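Local coordinates for protein alternansucrase (Leuconostoc mesenteroides, PDB 6HVG) that belongs to glycoside hydrolase family 70, combining a circularly permuted TIM-barrel domain and a bound calcium ion with flanking repeats of the choline-binding clan, at residues I588-Q593 / V1228-P1233; D792-S797 / M829-G834; T1292-I1295 / G1300-Y1303. One frame throughout, in Å; residues are numbered along the deposited sequence.

Contact 1 of 3, residues I588-Q593 / V1228-P1233; sequences IVQAEQ and VSTGQP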
loop_
_atom_site.group_PDB
_atom_site.type_symbol
_atom_site.label_atom_id
_atom_site.label_comp_id
_atom_site.label_asym_id
_atom_site.label_seq_id
_atom_site.Cartn_x
_atom_site.Cartn_y
_atom_site.Cartn_z
ATOM N N ILE A 588 -1.710 30.395 -2.543
ATOM C CA ILE A 588 -2.636 30.459 -3.677
ATOM C C ILE A 588 -3.533 29.223 -3.738
ATOM O O ILE A 588 -4.715 29.332 -4.014
ATOM C CB ILE A 588 -1.885 30.654 -5.017
ATOM C CG1 ILE A 588 -1.230 32.052 -5.062
ATOM C CG2 ILE A 588 -2.839 30.528 -6.199
ATOM C CD1 ILE A 588 -0.102 32.188 -6.065
ATOM N N VAL A 589 -2.958 28.059 -3.489
ATOM C CA VAL A 589 -3.704 26.810 -3.521
ATOM C C VAL A 589 -4.618 26.735 -2.299
ATOM O O VAL A 589 -5.727 26.225 -2.397
ATOM C CB VAL A 589 -2.753 25.586 -3.582
ATOM C CG1 VAL A 589 -3.503 24.266 -3.397
ATOM C CG2 VAL A 589 -2.007 25.593 -4.905
ATOM N N GLN A 590 -4.162 27.270 -1.169
ATOM C CA GLN A 590 -4.987 27.344 0.025
ATOM C C GLN A 590 -6.254 28.162 -0.212
ATOM O O GLN A 590 -7.340 27.765 0.217
ATOM C CB GLN A 590 -4.196 27.920 1.198
ATOM C CG GLN A 590 -3.117 26.982 1.711
ATOM C CD GLN A 590 -2.351 27.543 2.896
ATOM O OE1 GLN A 590 -2.517 28.707 3.259
ATOM N NE2 GLN A 590 -1.487 26.712 3.501
ATOM N N ALA A 591 -6.118 29.288 -0.900
ATOM C CA ALA A 591 -7.274 30.123 -1.266
ATOM C C ALA A 591 -8.241 29.336 -2.146
ATOM O O ALA A 591 -9.458 29.433 -1.975
ATOM C CB ALA A 591 -6.831 31.396 -2.001
ATOM N N GLU A 592 -7.700 28.571 -3.095
ATOM C CA GLU A 592 -8.534 27.793 -4.009
ATOM C C GLU A 592 -9.308 26.694 -3.255
ATOM O O GLU A 592 -10.452 26.402 -3.573
ATOM C CB GLU A 592 -7.675 27.203 -5.118
ATOM C CG GLU A 592 -8.401 26.226 -6.019
ATOM C CD GLU A 592 -9.741 26.739 -6.498
ATOM O OE1 GLU A 592 -9.905 27.963 -6.645
ATOM O OE2 GLU A 592 -10.603 25.889 -6.774
ATOM N N GLN A 593 -8.683 26.115 -2.237
ATOM C CA GLN A 593 -9.348 25.107 -1.425
ATOM C C GLN A 593 -10.519 25.738 -0.653
ATOM O O GLN A 593 -11.529 25.092 -0.427
ATOM C CB GLN A 593 -8.385 24.451 -0.444
ATOM C CG GLN A 593 -7.200 23.736 -1.033
ATOM C CD GLN A 593 -7.548 22.462 -1.736
ATOM O OE1 GLN A 593 -8.703 22.112 -1.966
ATOM N NE2 GLN A 593 -6.525 21.748 -2.068
ATOM N N VAL A 1228 -0.112 29.071 9.984
ATOM C CA VAL A 1228 1.032 28.697 10.792
ATOM C C VAL A 1228 2.190 28.145 9.993
ATOM O O VAL A 1228 3.332 28.545 10.214
ATOM C CB VAL A 1228 0.643 27.674 11.874
ATOM C CG1 VAL A 1228 1.870 27.197 12.673
ATOM C CG2 VAL A 1228 -0.403 28.293 12.806
ATOM N N SER A 1229 1.914 27.223 9.070
ATOM C CA SER A 1229 2.986 26.525 8.347
ATOM C C SER A 1229 3.799 27.445 7.456
ATOM O O SER A 1229 4.964 27.166 7.213
ATOM C CB SER A 1229 2.430 25.353 7.519
ATOM O OG SER A 1229 1.894 25.771 6.276
ATOM N N THR A 1230 3.191 28.532 6.977
ATOM C CA THR A 1230 3.817 29.432 6.005
ATOM C C THR A 1230 4.234 30.808 6.532
ATOM O O THR A 1230 5.024 31.503 5.888
ATOM C CB THR A 1230 2.861 29.710 4.830
ATOM O OG1 THR A 1230 1.700 30.395 5.309
ATOM C CG2 THR A 1230 2.455 28.415 4.125
ATOM N N GLY A 1231 3.660 31.232 7.651
ATOM C CA GLY A 1231 3.847 32.592 8.139
ATOM C C GLY A 1231 3.102 33.640 7.318
ATOM O O GLY A 1231 3.198 34.838 7.607
ATOM N N GLN A 1232 2.329 33.188 6.325
ATOM C CA GLN A 1232 1.659 34.057 5.359
ATOM C C GLN A 1232 0.157 33.849 5.450
ATOM O O GLN A 1232 -0.292 32.832 5.962
ATOM C CB GLN A 1232 2.124 33.731 3.931
ATOM C CG GLN A 1232 3.554 34.152 3.623
ATOM C CD GLN A 1232 3.712 35.673 3.638
ATOM O OE1 GLN A 1232 4.378 36.234 4.519
ATOM N NE2 GLN A 1232 3.071 36.351 2.681
ATOM N N PRO A 1233 -0.625 34.817 4.963
ATOM C CA PRO A 1233 -2.046 34.591 4.817
ATOM C C PRO A 1233 -2.344 33.921 3.475
ATOM O O PRO A 1233 -1.493 33.910 2.585
ATOM C CB PRO A 1233 -2.615 36.012 4.860
ATOM C CG PRO A 1233 -1.537 36.884 4.344
ATOM C CD PRO A 1233 -0.235 36.160 4.504
HETATM O O HOH W 1 -0.566 30.672 3.680
#
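Ser1229 and Thr1230 meet the end of Gln590, a glutamine that reaches out from helix 587-601 toward the loop carrying residues 1228-1233. Ser1229 approaches the amide from its nitrogen side, but its OG is 4.5 Å from Gln590 NE2 and does not bond to it directly. Both are instead tied by hydrogen bonds to OD2 of Asp629. Ser1229 OG is also within hydrogen-bonding contact of Asp627, and its single proton can serve one of the two carboxylates at a time. Gln590 NE2 bonds further to the backbone oxygen of Asn584, so the amide nitrogen is gripped twice.

Thr1230 touches the same amide through its methyl, with CG2 4.3 Å from Gln590 NE2. Its hydroxyl does the polar work. With chi1 at 64°, OG1 lies between the backbone N and the carbonyl carbon, folded back over its own loop, where it accepts from Gln1232 N at 3.0 Å and closes an ST turn. The same OG1 donates to a water 2.8 Å away, and that water donates in turn to Gln590 OE1, also at 2.8 Å. The polarity therefore runs in one direction, from the Gln1232 N-H through hydroxyl and water to the amide oxygen. Gln590 reaches the water because its chain is extended at chi2 (-179°).

Only 74 Å² is buried between the segments, in keeping with a bridge made by one side chain and one water. Ile633 of helix 629-642 packs on Gln590, and Asp629 at the start of that helix lies against Thr1230. On the side of helix 587-601 toward the antiparallel sheet, Val589 and Gln593 rest on Ile582 of strand 580-582, next to strand 1248-1252, into which the loop eventually leads.

Contact 2 of 3, residues D792-S797 / M829-G834; sequences DQENPS and MYLEGG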
loop_
_atom_site.group_PDB
_atom_site.type_symbol
_atom_site.label_atom_id
_atom_site.label_comp_id
_atom_site.label_asym_id
_atom_site.label_seq_id
_atom_site.Cartn_x
_atom_site.Cartn_y
_atom_site.Cartn_z
ATOM N N ASP A 792 -19.899 -15.585 3.356
ATOM C CA ASP A 792 -19.040 -15.614 4.542
ATOM C C ASP A 792 -19.602 -14.784 5.682
ATOM O O ASP A 792 -19.579 -15.195 6.831
ATOM C CB ASP A 792 -17.655 -15.093 4.159
ATOM C CG ASP A 792 -16.757 -14.877 5.356
ATOM O OD1 ASP A 792 -16.478 -13.695 5.710
ATOM O OD2 ASP A 792 -16.315 -15.902 5.920
ATOM N N GLN A 793 -20.115 -13.603 5.352
ATOM C CA GLN A 793 -20.698 -12.686 6.330
ATOM C C GLN A 793 -21.908 -13.306 7.055
ATOM O O GLN A 793 -22.029 -13.189 8.274
ATOM C CB GLN A 793 -21.159 -11.419 5.615
ATOM C CG GLN A 793 -21.825 -10.367 6.492
ATOM C CD GLN A 793 -22.169 -9.110 5.712
ATOM O OE1 GLN A 793 -23.297 -8.651 5.733
ATOM N NE2 GLN A 793 -21.193 -8.560 5.006
ATOM N N GLU A 794 -22.779 -13.968 6.296
ATOM C CA GLU A 794 -24.015 -14.539 6.812
ATOM C C GLU A 794 -23.893 -15.996 7.213
ATOM O O GLU A 794 -24.902 -16.672 7.411
ATOM C CB GLU A 794 -25.117 -14.396 5.761
ATOM C CG GLU A 794 -25.325 -12.953 5.341
ATOM C CD GLU A 794 -26.562 -12.717 4.506
ATOM O OE1 GLU A 794 -27.356 -13.666 4.296
ATOM O OE2 GLU A 794 -26.713 -11.554 4.068
ATOM N N ASN A 795 -22.664 -16.481 7.356
ATOM C CA ASN A 795 -22.430 -17.902 7.539
ATOM C C ASN A 795 -23.046 -18.403 8.859
ATOM O O ASN A 795 -22.698 -17.902 9.919
ATOM C CB ASN A 795 -20.915 -18.186 7.503
ATOM C CG ASN A 795 -20.604 -19.665 7.317
ATOM O OD1 ASN A 795 -21.145 -20.494 8.038
ATOM N ND2 ASN A 795 -19.724 -20.000 6.385
ATOM N N PRO A 796 -23.978 -19.376 8.801
ATOM C CA PRO A 796 -24.573 -19.906 10.055
ATOM C C PRO A 796 -23.570 -20.632 10.965
ATOM O O PRO A 796 -23.764 -20.699 12.176
ATOM C CB PRO A 796 -25.669 -20.871 9.581
ATOM C CG PRO A 796 -25.547 -20.964 8.109
ATOM C CD PRO A 796 -24.524 -20.015 7.591
ATOM N N SER A 797 -22.501 -21.166 10.397
ATOM C CA SER A 797 -21.424 -21.740 11.208
ATOM C C SER A 797 -20.994 -20.799 12.305
ATOM O O SER A 797 -20.690 -21.220 13.407
ATOM C CB SER A 797 -20.217 -22.068 10.336
ATOM O OG SER A 797 -19.435 -20.920 10.057
ATOM N N MET A 829 -25.436 -1.987 7.648
ATOM C CA MET A 829 -26.895 -1.918 7.566
ATOM C C MET A 829 -27.429 -2.545 6.273
ATOM O O MET A 829 -28.456 -3.223 6.286
ATOM C CB MET A 829 -27.354 -0.464 7.648
ATOM C CG MET A 829 -27.005 0.226 8.958
ATOM S SD MET A 829 -27.966 -0.428 10.330
ATOM C CE MET A 829 -29.533 0.389 10.026
ATOM N N TYR A 830 -26.741 -2.298 5.163
ATOM C CA TYR A 830 -27.089 -2.863 3.873
ATOM C C TYR A 830 -25.848 -3.519 3.296
ATOM O O TYR A 830 -24.737 -3.287 3.781
ATOM C CB TYR A 830 -27.658 -1.778 2.959
ATOM C CG TYR A 830 -28.913 -1.184 3.551
ATOM C CD1 TYR A 830 -28.847 -0.085 4.408
ATOM C CD2 TYR A 830 -30.170 -1.761 3.314
ATOM C CE1 TYR A 830 -29.994 0.444 4.981
ATOM C CE2 TYR A 830 -31.325 -1.245 3.898
ATOM C CZ TYR A 830 -31.231 -0.143 4.723
ATOM O OH TYR A 830 -32.351 0.387 5.303
ATOM N N LEU A 831 -26.021 -4.370 2.287
ATOM C CA LEU A 831 -24.888 -5.081 1.714
ATOM C C LEU A 831 -24.012 -4.143 0.894
ATOM O O LEU A 831 -24.522 -3.301 0.138
ATOM C CB LEU A 831 -25.369 -6.233 0.843
ATOM C CG LEU A 831 -26.066 -7.385 1.577
ATOM C CD1 LEU A 831 -26.548 -8.411 0.563
ATOM C CD2 LEU A 831 -25.169 -8.039 2.629
ATOM N N GLU A 832 -22.698 -4.316 1.030
ATOM C CA GLU A 832 -21.711 -3.365 0.492
ATOM C C GLU A 832 -21.576 -3.315 -1.015
ATOM O O GLU A 832 -21.048 -2.337 -1.534
ATOM C CB GLU A 832 -20.338 -3.622 1.097
ATOM C CG GLU A 832 -20.160 -2.932 2.436
ATOM C CD GLU A 832 -19.132 -3.601 3.311
ATOM O OE1 GLU A 832 -19.303 -4.776 3.654
ATOM O OE2 GLU A 832 -18.148 -2.949 3.663
ATOM N N GLY A 833 -22.050 -4.346 -1.715
ATOM C CA GLY A 833 -22.016 -4.386 -3.172
ATOM C C GLY A 833 -23.390 -4.269 -3.812
ATOM O O GLY A 833 -24.404 -4.141 -3.138
ATOM N N GLY A 834 -23.409 -4.321 -5.139
ATOM C CA GLY A 834 -24.636 -4.251 -5.883
ATOM C C GLY A 834 -25.235 -2.875 -5.742
ATOM O O GLY A 834 -24.527 -1.881 -5.629
HETATM O O HOH W 2 -21.889 -5.610 3.461
#
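Gln793, in the last turn of helix 779-793, stretches across to Leu831 and Glu832 on the loop that follows helix 826-829. Its chain is fully extended (chi1 179°, chi2 176°), which carries the amide well beyond the helix to the side chain of Leu831 and to a water held by Glu832, although the nearest CA atoms, those of Gln793 and Leu831, are 9.8 Å apart. The two ends of the amide meet different surroundings. OE1 lies against a leucine methyl, 3.7 Å from Leu831 CD2, whereas NE2 makes its stronger hydrogen bond to OD1 of Asn803 and only a weak one, 3.4 Å long, to the water between the segments. That water is fixed mainly by Glu832: it accepts from Glu832 N at 2.9 Å and donates to Glu832 OE1 at 2.7 Å, spanning backbone and side chain of one residue.

Glu794 is the first residue to leave helical angles. Its side chain crosses that of Leu831 at about a right angle, and OE2 comes within 4.1 Å of the same CD2 methyl that meets Gln793. Leu831 thus presents one branch to two polar ends, while Ile842 also touches Glu794.

Asn795 then turns the chain away. Its OD1 accepts from Ser797 N at 2.8 Å, in the carbonyl plane, forming an Asx turn, and the Ser797 hydroxyl donates to the same oxygen from above that plane.

Chemically, the segments are joined by a methyl, a weak water link and no direct hydrogen bond. The stronger polar ties lead outward: Glu832 forms a salt bridge with Arg750 and bonds to Tyr789 and Tyr825, and Tyr789 belongs to helix 779-793 itself. The end of this helix is therefore coupled to the loop beyond barrel strand 821-825 largely through the polar partners of the buried Glu832.

Contact 3 of 3, residues T1292-I1295 / G1300-Y1303; sequences TGFI and GVKY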
loop_
_atom_site.group_PDB
_atom_site.type_symbol
_atom_site.label_atom_id
_atom_site.label_comp_id
_atom_site.label_asym_id
_atom_site.label_seq_id
_atom_site.Cartn_x
_atom_site.Cartn_y
_atom_site.Cartn_z
ATOM N N THR A 1292 31.994 10.664 -33.396
ATOM C CA THR A 1292 31.726 9.891 -32.202
ATOM C C THR A 1292 32.785 8.844 -31.973
ATOM O O THR A 1292 33.204 8.177 -32.902
ATOM C CB THR A 1292 30.304 9.298 -32.234
ATOM O OG1 THR A 1292 30.033 8.581 -31.032
ATOM C CG2 THR A 1292 30.135 8.379 -33.407
ATOM N N GLY A 1293 33.206 8.695 -30.722
ATOM C CA GLY A 1293 34.160 7.680 -30.378
ATOM C C GLY A 1293 35.207 8.206 -29.452
ATOM O O GLY A 1293 35.204 9.402 -29.079
ATOM N N PHE A 1294 36.128 7.316 -29.100
ATOM C CA PHE A 1294 37.244 7.635 -28.260
ATOM C C PHE A 1294 38.451 7.974 -29.143
ATOM O O PHE A 1294 38.800 7.215 -30.027
ATOM C CB PHE A 1294 37.602 6.420 -27.411
ATOM C CG PHE A 1294 36.513 5.950 -26.521
ATOM C CD1 PHE A 1294 35.530 5.138 -27.004
ATOM C CD2 PHE A 1294 36.488 6.280 -25.158
ATOM C CE1 PHE A 1294 34.519 4.685 -26.166
ATOM C CE2 PHE A 1294 35.479 5.826 -24.322
ATOM C CZ PHE A 1294 34.493 5.035 -24.833
ATOM N N ILE A 1295 39.108 9.093 -28.861
ATOM C CA ILE A 1295 40.307 9.475 -29.596
ATOM C C ILE A 1295 41.398 9.845 -28.607
ATOM O O ILE A 1295 41.178 10.636 -27.726
ATOM C CB ILE A 1295 40.035 10.650 -30.544
ATOM C CG1 ILE A 1295 41.256 10.864 -31.466
ATOM C CG2 ILE A 1295 39.606 11.895 -29.764
ATOM C CD1 ILE A 1295 41.059 11.918 -32.536
ATOM N N GLY A 1300 45.882 12.814 -23.355
ATOM C CA GLY A 1300 45.061 11.729 -22.857
ATOM C C GLY A 1300 43.956 11.307 -23.806
ATOM O O GLY A 1300 43.978 11.652 -24.988
ATOM N N VAL A 1301 42.963 10.580 -23.293
ATOM C CA VAL A 1301 41.860 10.078 -24.121
ATOM C C VAL A 1301 40.623 10.953 -24.009
ATOM O O VAL A 1301 40.274 11.404 -22.929
ATOM C CB VAL A 1301 41.509 8.649 -23.750
ATOM C CG1 VAL A 1301 40.528 8.057 -24.738
ATOM C CG2 VAL A 1301 42.764 7.803 -23.719
ATOM N N LYS A 1302 40.000 11.224 -25.142
ATOM C CA LYS A 1302 38.775 12.011 -25.213
ATOM C C LYS A 1302 37.661 11.135 -25.765
ATOM O O LYS A 1302 37.938 10.103 -26.387
ATOM C CB LYS A 1302 38.986 13.213 -26.127
ATOM C CG LYS A 1302 40.115 14.126 -25.668
ATOM C CD LYS A 1302 40.225 15.393 -26.488
ATOM C CE LYS A 1302 40.659 15.090 -27.912
ATOM N NZ LYS A 1302 40.675 16.374 -28.640
ATOM N N TYR A 1303 36.411 11.547 -25.568
ATOM C CA TYR A 1303 35.276 10.824 -26.137
ATOM C C TYR A 1303 34.234 11.770 -26.676
ATOM O O TYR A 1303 33.989 12.805 -26.081
ATOM C CB TYR A 1303 34.630 9.908 -25.098
ATOM C CG TYR A 1303 33.352 9.259 -25.588
ATOM C CD1 TYR A 1303 33.376 8.091 -26.338
ATOM C CD2 TYR A 1303 32.127 9.817 -25.299
ATOM C CE1 TYR A 1303 32.198 7.521 -26.808
ATOM C CE2 TYR A 1303 30.961 9.250 -25.740
ATOM C CZ TYR A 1303 30.989 8.112 -26.491
ATOM O OH TYR A 1303 29.797 7.555 -26.884
#
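Phe1294 and Tyr1303 form the tight side of this antiparallel beta hairpin. They face each other as a non-hydrogen-bonded pair, and their rings make an edge-to-face stack with centroids 4.6 Å apart and planes at 54°. The tyrosine supplies the edge: its CD1 stands 3.4 Å above the phenylalanine plane, over the ring centre. Val1301 CG1 lies at the edge of the Phe1294 ring, Phe1326 of strand 1323-1326 touches both aromatics, and Phe378 stacks on Phe1294.

The other face is looser and partly exposed. There Ile1295 and Lys1302 lie side by side, pointing the same way, with Ile1295 CG2 3.8 Å from Lys1302 CE. A bend at chi3 (-67°) folds the aliphatic part of the lysine along the isoleucine, and its amino group makes a long, weak ion pair with Asp1297. Beneath these side chains the backbones are bonded reciprocally, Ile1295 N to Lys1302 O and Lys1302 N to Ile1295 O, each at 2.9 Å.

The chemistry is that of a two-sided hairpin, with an aromatic face engaged by neighbouring aromatics and a second face on which the lysine packs through its hydrocarbon part while its ammonium is weakly paired.

In the fold
The three contacts belong to a single chain but are well separated. Contact 1 joins segments far apart in sequence, and both segments of contact 2 fall between them; their centres are nevertheless 45 Å apart, with nearest atoms about 27 Å from each other. The Gln590 side chain of contact 1 is about 12 Å from the calcium ion held by Glu575, Asp581, Asn625 and Asp1159, too far for direct coordination. Contact 3 follows both in sequence. Its centre is 54 Å from that of contact 1 and 72 Å from that of contact 2, with contacts 2 and 3 on opposite sides of the chain's centre.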